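Side-chain contacts in uncharacterized protein (Pseudomonas aeruginosa, PDB 3LLB), which probably takes part in magnesium and cobalt transport as a CorC-type efflux protein, represented here by its transporter-associated domain alone: residues 21-25 and 26-30; 49-52 and 53-56; 67-71 and 72-76. All coordinates share one frame; numbering follows the deposited sequence.

Contact 1. Residues 21-25 and 26-30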
loop_
_atom_site.group_PDB
_atom_site.type_symbol
_atom_site.label_atom_id
_atom_site.label_comp_id
_atom_site.label_asym_id
_atom_site.label_seq_id
_atom_site.Cartn_x
_atom_site.Cartn_y
_atom_site.Cartn_z
ATOM N N ALA A 21 -6.366 3.055 9.420
ATOM C CA ALA A 21 -7.011 1.768 9.079
ATOM C C ALA A 21 -6.008 0.710 8.736
ATOM O O ALA A 21 -6.144 -0.396 9.230
ATOM C CB ALA A 21 -7.945 1.962 7.966
ATOM N N PHE A 22 -5.014 1.036 7.890
ATOM C CA PHE A 22 -3.985 0.072 7.537
ATOM C C PHE A 22 -3.204 -0.450 8.778
ATOM O O PHE A 22 -3.005 -1.650 8.918
ATOM C CB PHE A 22 -3.060 0.689 6.516
ATOM C CG PHE A 22 -1.986 -0.227 6.009
ATOM C CD1 PHE A 22 -2.129 -0.874 4.804
ATOM C CD2 PHE A 22 -0.814 -0.393 6.721
ATOM C CE1 PHE A 22 -1.138 -1.733 4.343
ATOM C CE2 PHE A 22 0.153 -1.270 6.266
ATOM C CZ PHE A 22 -0.020 -1.900 5.030
ATOM N N ASN A 23 -2.732 0.453 9.636
ATOM C CA ASN A 23 -2.007 0.079 10.853
ATOM C C ASN A 23 -2.858 -0.841 11.742
ATOM O O ASN A 23 -2.360 -1.747 12.373
ATOM C CB ASN A 23 -1.596 1.295 11.660
ATOM C CG ASN A 23 -0.536 2.108 11.012
ATOM O OD1 ASN A 23 0.174 1.637 10.138
ATOM N ND2 ASN A 23 -0.418 3.371 11.440
ATOM N N ASP A 24 -4.149 -0.571 11.797
ATOM C CA ASP A 24 -5.084 -1.431 12.549
ATOM C C ASP A 24 -5.240 -2.841 12.013
ATOM O O ASP A 24 -5.314 -3.815 12.806
ATOM C CB ASP A 24 -6.439 -0.733 12.706
ATOM C CG ASP A 24 -6.421 0.384 13.785
ATOM O OD1 ASP A 24 -5.434 0.547 14.556
ATOM O OD2 ASP A 24 -7.423 1.121 13.858
ATOM N N PHE A 25 -5.245 -2.976 10.705
ATOM C CA PHE A 25 -5.318 -4.256 10.062
ATOM C C PHE A 25 -4.025 -5.002 10.205
ATOM O O PHE A 25 -4.038 -6.193 10.490
ATOM C CB PHE A 25 -5.558 -4.128 8.550
ATOM C CG PHE A 25 -6.954 -3.705 8.117
ATOM C CD1 PHE A 25 -8.075 -4.470 8.363
ATOM C CD2 PHE A 25 -7.086 -2.576 7.274
ATOM C CE1 PHE A 25 -9.351 -4.074 7.857
ATOM C CE2 PHE A 25 -8.328 -2.161 6.791
ATOM C CZ PHE A 25 -9.463 -2.899 7.087
ATOM N N PHE A 26 -2.907 -4.330 9.959
ATOM C CA PHE A 26 -1.650 -5.049 9.794
ATOM C C PHE A 26 -0.601 -4.920 10.914
ATOM O O PHE A 26 0.438 -5.526 10.849
ATOM C CB PHE A 26 -1.062 -4.710 8.393
ATOM C CG PHE A 26 -2.044 -4.959 7.252
ATOM C CD1 PHE A 26 -2.468 -6.239 6.971
ATOM C CD2 PHE A 26 -2.518 -3.935 6.467
ATOM C CE1 PHE A 26 -3.358 -6.490 5.989
ATOM C CE2 PHE A 26 -3.403 -4.191 5.468
ATOM C CZ PHE A 26 -3.841 -5.455 5.240
ATOM N N GLY A 27 -0.868 -4.130 11.932
ATOM C CA GLY A 27 0.017 -4.068 13.060
ATOM C C GLY A 27 1.206 -3.178 12.837
ATOM O O GLY A 27 2.083 -3.089 13.705
ATOM N N SER A 28 1.198 -2.446 11.731
ATOM C CA SER A 28 2.258 -1.508 11.360
ATOM C C SER A 28 2.144 -0.223 12.151
ATOM O O SER A 28 1.204 -0.030 12.921
ATOM C CB SER A 28 2.176 -1.169 9.873
ATOM O OG SER A 28 0.850 -0.883 9.482
ATOM N N GLU A 29 3.130 0.627 12.004
ATOM C CA GLU A 29 3.169 1.904 12.736
ATOM C C GLU A 29 3.544 3.075 11.801
ATOM O O GLU A 29 4.282 3.995 12.170
ATOM C CB GLU A 29 4.082 1.793 13.999
ATOM C CG GLU A 29 4.029 0.496 14.817
ATOM C CD GLU A 29 5.178 0.336 15.943
ATOM O OE1 GLU A 29 6.199 1.080 15.998
ATOM O OE2 GLU A 29 5.048 -0.576 16.800
ATOM N N PHE A 30 2.990 3.064 10.604
ATOM C CA PHE A 30 3.186 4.152 9.639
ATOM C C PHE A 30 2.559 5.415 10.199
ATOM O O PHE A 30 1.592 5.349 10.939
ATOM C CB PHE A 30 2.614 3.767 8.263
ATOM C CG PHE A 30 3.337 2.603 7.627
ATOM C CD1 PHE A 30 4.670 2.729 7.284
ATOM C CD2 PHE A 30 2.713 1.403 7.401
ATOM C CE1 PHE A 30 5.361 1.684 6.739
ATOM C CE2 PHE A 30 3.407 0.336 6.858
ATOM C CZ PHE A 30 4.742 0.508 6.517
#
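Phe22, near the end of helix 19-26, turns its ring to Phe26 by setting CG anti to the backbone N (chi1 -177°), whereas Asn23, with CG anti to the carbonyl carbon (chi1 -70°), turns its amide toward Ser28 and Phe30. The edge of the Phe26 ring points at the face of Phe22, with Phe26 CD2 above the ring centre and 3.4 Å from Phe22 CE1; this edge-to-face pair has centroids 4.6 Å apart. Over one face of Phe26 itself lies Phe25 CB, a CH-pi contact. Ser28 OG approaches the edge of the Phe22 ring, and Phe30 CE2 touches Phe22 CE2 at 3.7 Å.

The amide of Asn23 works at both ends. Asn23 OD1 accepts from Ser28 OG at 2.7 Å and, at a longer 3.2 Å, from Phe30 N, which comes from the side and well off the carbonyl plane. Asn23 ND2 donates to a lone pair of Phe30 O at 2.9 Å. Three bonds thus fix the rotation of the amide. Gly27 N still bonds Asn23 O. Phe22 and Phe26 also meet Leu78 of strand 73-80. This is a helix C-terminus that ends at a positive-phi glycine, its outgoing loop held by an asparagine amide, beside an aromatic cluster of Phe22, Phe25, Phe26 and Phe30 that packs on the sheet.

Contact 2. Residues 49-52 and 53-56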
loop_
_atom_site.group_PDB
_atom_site.type_symbol
_atom_site.label_atom_id
_atom_site.label_comp_id
_atom_site.label_asym_id
_atom_site.label_seq_id
_atom_site.Cartn_x
_atom_site.Cartn_y
_atom_site.Cartn_z
ATOM N N LEU A 49 4.945 8.485 -9.955
ATOM C CA LEU A 49 3.787 7.617 -10.195
ATOM C C LEU A 49 4.264 6.267 -10.742
ATOM O O LEU A 49 4.809 6.187 -11.868
ATOM C CB LEU A 49 2.839 8.292 -11.190
ATOM C CG LEU A 49 1.538 7.541 -11.603
ATOM C CD1 LEU A 49 0.599 7.414 -10.418
ATOM C CD2 LEU A 49 0.893 8.251 -12.778
ATOM N N PRO A 50 4.118 5.191 -9.945
ATOM C CA PRO A 50 4.613 3.928 -10.410
ATOM C C PRO A 50 3.667 3.283 -11.408
ATOM O O PRO A 50 2.459 3.601 -11.494
ATOM C CB PRO A 50 4.700 3.109 -9.123
ATOM C CG PRO A 50 3.560 3.609 -8.330
ATOM C CD PRO A 50 3.540 5.077 -8.607
ATOM N N LYS A 51 4.232 2.331 -12.135
ATOM C CA LYS A 51 3.500 1.460 -13.026
ATOM C C LYS A 51 3.300 0.156 -12.336
ATOM O O LYS A 51 3.936 -0.124 -11.304
ATOM C CB LYS A 51 4.286 1.242 -14.316
ATOM C CG LYS A 51 4.162 2.415 -15.245
ATOM C CD LYS A 51 5.109 2.326 -16.405
ATOM C CE LYS A 51 4.518 2.989 -17.723
ATOM N NZ LYS A 51 3.237 3.831 -17.544
ATOM N N ARG A 52 2.346 -0.607 -12.831
ATOM C CA ARG A 52 2.182 -1.975 -12.422
ATOM C C ARG A 52 3.519 -2.725 -12.321
ATOM O O ARG A 52 4.415 -2.603 -13.183
ATOM C CB ARG A 52 1.248 -2.693 -13.411
ATOM C CG ARG A 52 0.871 -4.069 -12.950
ATOM C CD ARG A 52 -0.278 -4.642 -13.669
ATOM N NE ARG A 52 -0.878 -5.687 -12.855
ATOM C CZ ARG A 52 -0.473 -6.932 -12.875
ATOM N NH1 ARG A 52 0.526 -7.277 -13.638
ATOM N NH2 ARG A 52 -1.025 -7.798 -12.130
ATOM N N ASN A 53 3.635 -3.478 -11.233
ATOM C CA ASN A 53 4.730 -4.382 -10.874
ATOM C C ASN A 53 5.954 -3.692 -10.271
ATOM O O ASN A 53 6.907 -4.345 -9.934
ATOM C CB ASN A 53 5.094 -5.320 -12.001
ATOM C CG ASN A 53 4.033 -6.318 -12.271
ATOM O OD1 ASN A 53 3.267 -6.706 -11.377
ATOM N ND2 ASN A 53 3.958 -6.746 -13.507
ATOM N N GLU A 54 5.941 -2.369 -10.156
ATOM C CA GLU A 54 6.918 -1.685 -9.316
ATOM C C GLU A 54 6.688 -2.117 -7.855
ATOM O O GLU A 54 5.571 -2.356 -7.426
ATOM C CB GLU A 54 6.809 -0.168 -9.470
ATOM C CG GLU A 54 7.195 0.297 -10.875
ATOM C CD GLU A 54 7.498 1.780 -11.001
ATOM O OE1 GLU A 54 8.254 2.326 -10.165
ATOM O OE2 GLU A 54 7.038 2.383 -12.000
ATOM N N VAL A 55 7.780 -2.275 -7.118
ATOM C CA VAL A 55 7.745 -2.739 -5.749
ATOM C C VAL A 55 8.533 -1.797 -4.823
ATOM O O VAL A 55 9.595 -1.270 -5.202
ATOM C CB VAL A 55 8.387 -4.154 -5.660
ATOM C CG1 VAL A 55 8.550 -4.586 -4.231
ATOM C CG2 VAL A 55 7.571 -5.163 -6.439
ATOM N N VAL A 56 8.012 -1.540 -3.619
ATOM C CA VAL A 56 8.775 -0.868 -2.565
ATOM C C VAL A 56 8.587 -1.642 -1.256
ATOM O O VAL A 56 7.512 -2.178 -0.982
ATOM C CB VAL A 56 8.381 0.612 -2.471
ATOM C CG1 VAL A 56 6.930 0.840 -2.023
ATOM C CG2 VAL A 56 9.412 1.359 -1.616
#
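Glu54 folds back on Pro50 and Lys51, and this is the close-packed half of the contact. Its CG lies anti to the carbonyl carbon (chi1 -66°) and the chain runs extended from there, which carries the carboxylate across the turn to the backbone at its start. Glu54 OE2 accepts from Lys51 N at 2.8 Å in a nearly straight bond (167° at the hydrogen), although the N-H comes from well above the carboxylate plane. Glu54 OE2 also rests 3.3 Å from Pro50 CA, and Glu54 CD lies 3.6 Å from Pro50 CB, so that the carboxylate is set against the proline ring as well as held by the amide. Behind this half, Pro50 packs on Val65 of strand 61-68 and Glu54 on Phe46 of helix 38-46.

The other half is looser and exposed. Arg52 and Asn53 run alongside each other in the same direction, with Asn53 OD1 over one face of the guanidinium, 4.0 Å from Arg52 CZ. The two flat groups are turned 65° apart, and the stronger polar partners of both are on strand 61-68: Arg52 NE bonds Leu66 O, and Asn53 OD1 accepts from Arg64 NH2. The side chain of Lys51 leads off too, leaving Lys51 NZ 6.9 Å from Glu54 OE2, a separation at which any attraction between the charges is probably modest.

Glu54 N closes the backbone on Lys51 O at 3.2 Å, Arg52 has the extended, polyproline-like backbone of the second position, and Asn53 takes the positive phi of the third. Together these features make a type II beta turn from Lys51 to Glu54, which leads into strand 55-58 at one margin of the antiparallel sheet.

Contact 3. Residues 67-71 and 72-76; sequences NADSR and RVHLL
His74 reaches across the hairpin to Asn67 and Asp69. Starting from the backbone, His74 CB lies 3.4 Å from Asn67 OD1. Beyond it, CG remains near the same oxygen, and His74 CD2 passes closer still, at 3.3 Å, with Asn67 OD1 near the plane of the ring at its edge. CE1 sits over one face of the Arg72 guanidinium. At the tip, His74 NE2 donates to Asp69 OD2 at 2.8 Å; the carboxylate oxygen lies in the plane of the imidazole, whereas the N-H meets that oxygen from far above the carboxylate plane, the two groups standing almost perpendicular.

The backbone is consistent with this placement. Strands 61-68 and 73-80 pair antiparallel, but His74 and Leu75 both stand opposite Asn67, a classic beta bulge: Asn67 O accepts from His74 N (2.8 Å) and from Leu75 N (3.2 Å). The side chains of Asn67 and Leu75 share one side of the sheet, those of Ala68 and Val73 the other.

Asp69 places its second oxygen in the turn. With CG between the backbone N and the carbonyl carbon (chi1 67°), Asp69 OD1 accepts from Arg71 N, forming an Asx turn, and from Arg72 N, both at 2.9 Å. A water donates to Asp69 OD2 and accepts from Arg72 NE, bridging the two side chains.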
loop_
_atom_site.group_PDB
_atom_site.type_symbol
_atom_site.label_atom_id
_atom_site.label_comp_id
_atom_site.label_asym_id
_atom_site.label_seq_id
_atom_site.Cartn_x
_atom_site.Cartn_y
_atom_site.Cartn_z
ATOM N N ASN A 67 -2.252 -2.156 -9.748
ATOM C CA ASN A 67 -3.047 -1.293 -10.622
ATOM C C ASN A 67 -2.772 0.159 -10.342
ATOM O O ASN A 67 -2.774 0.622 -9.173
ATOM C CB ASN A 67 -4.569 -1.587 -10.450
ATOM C CG ASN A 67 -5.408 -0.818 -11.418
ATOM O OD1 ASN A 67 -5.398 0.423 -11.383
ATOM N ND2 ASN A 67 -6.146 -1.530 -12.318
ATOM N N ALA A 68 -2.409 0.887 -11.379
ATOM C CA ALA A 68 -2.333 2.343 -11.299
ATOM C C ALA A 68 -2.814 2.860 -12.626
ATOM O O ALA A 68 -2.631 2.203 -13.676
ATOM C CB ALA A 68 -0.881 2.819 -11.041
ATOM N N ASP A 69 -3.369 4.066 -12.635
ATOM C CA ASP A 69 -3.656 4.741 -13.892
ATOM C C ASP A 69 -2.691 5.925 -14.141
ATOM O O ASP A 69 -1.611 5.944 -13.623
ATOM C CB ASP A 69 -5.116 5.112 -13.934
ATOM C CG ASP A 69 -5.512 6.158 -12.945
ATOM O OD1 ASP A 69 -4.631 6.911 -12.420
ATOM O OD2 ASP A 69 -6.747 6.252 -12.687
ATOM N N SER A 70 -3.088 6.885 -14.961
ATOM C CA SER A 70 -2.219 8.024 -15.336
ATOM C C SER A 70 -2.062 9.100 -14.248
ATOM O O SER A 70 -1.241 9.976 -14.384
ATOM C CB SER A 70 -2.732 8.671 -16.607
ATOM O OG SER A 70 -2.485 7.732 -17.656
ATOM N N ARG A 71 -2.850 9.016 -13.195
ATOM C CA ARG A 71 -2.865 9.962 -12.076
ATOM C C ARG A 71 -2.491 9.335 -10.697
ATOM O O ARG A 71 -1.940 10.007 -9.869
ATOM C CB ARG A 71 -4.289 10.521 -11.887
ATOM C CG ARG A 71 -4.895 11.372 -12.968
ATOM C CD ARG A 71 -4.760 12.917 -12.647
ATOM N NE ARG A 71 -3.392 13.469 -12.567
ATOM C CZ ARG A 71 -2.551 13.602 -13.605
ATOM N NH1 ARG A 71 -2.878 13.169 -14.820
ATOM N NH2 ARG A 71 -1.336 14.141 -13.433
ATOM N N ARG A 72 -2.926 8.092 -10.410
ATOM C CA ARG A 72 -2.802 7.571 -9.111
ATOM C C ARG A 72 -2.639 6.054 -9.046
ATOM O O ARG A 72 -2.876 5.348 -10.035
ATOM C CB ARG A 72 -3.944 8.097 -8.255
ATOM C CG ARG A 72 -5.248 7.550 -8.573
ATOM C CD ARG A 72 -6.338 8.409 -7.964
ATOM N NE ARG A 72 -7.477 8.437 -8.867
ATOM C CZ ARG A 72 -8.779 8.293 -8.523
ATOM N NH1 ARG A 72 -9.176 8.140 -7.239
ATOM N NH2 ARG A 72 -9.702 8.299 -9.491
ATOM N N VAL A 73 -2.175 5.562 -7.898
ATOM C CA VAL A 73 -2.135 4.131 -7.599
ATOM C C VAL A 73 -3.538 3.754 -7.195
ATOM O O VAL A 73 -4.233 4.526 -6.521
ATOM C CB VAL A 73 -1.150 3.756 -6.540
ATOM C CG1 VAL A 73 -1.122 2.255 -6.219
ATOM C CG2 VAL A 73 0.237 4.228 -6.927
ATOM N N HIS A 74 -3.946 2.574 -7.577
ATOM C CA HIS A 74 -5.247 2.074 -7.153
ATOM C C HIS A 74 -5.193 0.851 -6.222
ATOM O O HIS A 74 -5.923 0.813 -5.234
ATOM C CB HIS A 74 -6.123 1.757 -8.358
ATOM C CG HIS A 74 -6.642 2.955 -9.081
ATOM N ND1 HIS A 74 -7.575 3.811 -8.531
ATOM C CD2 HIS A 74 -6.375 3.431 -10.315
ATOM C CE1 HIS A 74 -7.859 4.756 -9.408
ATOM N NE2 HIS A 74 -7.146 4.545 -10.494
ATOM N N LEU A 75 -4.372 -0.137 -6.543
ATOM C CA LEU A 75 -4.326 -1.385 -5.807
ATOM C C LEU A 75 -2.873 -1.804 -5.623
ATOM O O LEU A 75 -2.059 -1.730 -6.577
ATOM C CB LEU A 75 -5.058 -2.474 -6.600
ATOM C CG LEU A 75 -6.581 -2.357 -6.848
ATOM C CD1 LEU A 75 -7.157 -3.428 -7.817
ATOM C CD2 LEU A 75 -7.330 -2.362 -5.508
ATOM N N LEU A 76 -2.549 -2.263 -4.406
ATOM C CA LEU A 76 -1.252 -2.748 -4.008
ATOM C C LEU A 76 -1.440 -4.180 -3.580
ATOM O O LEU A 76 -2.458 -4.505 -2.996
ATOM C CB LEU A 76 -0.717 -1.926 -2.823
ATOM C CG LEU A 76 -0.581 -0.524 -3.396
ATOM C CD1 LEU A 76 -1.166 0.472 -2.534
ATOM C CD2 LEU A 76 0.840 -0.300 -3.873
HETATM O O HOH W 1 -7.573 8.307 -11.347
#

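Overall arrangement
All three contacts are local surface features about 11 Å from the chain centre, each with one buried residue among those that touch. Contact 1 stands alone, its centre about 21 Å from those of the other two and on the opposite side of the chain's centre. Contacts 2 and 3 have centres about 9 Å apart and touch, chiefly through Leu49 against the turn at residues 69-72; strands 55-58 and 61-68 are neighbours in the sheet. Chemistry follows place: contact 1, at a helix end, is largely aromatic with one asparagine side chain bonded to the following loop, whereas contacts 2 and 3, at strand ends, rely on carboxylates that accept backbone N-H groups and, in contact 3, also His74.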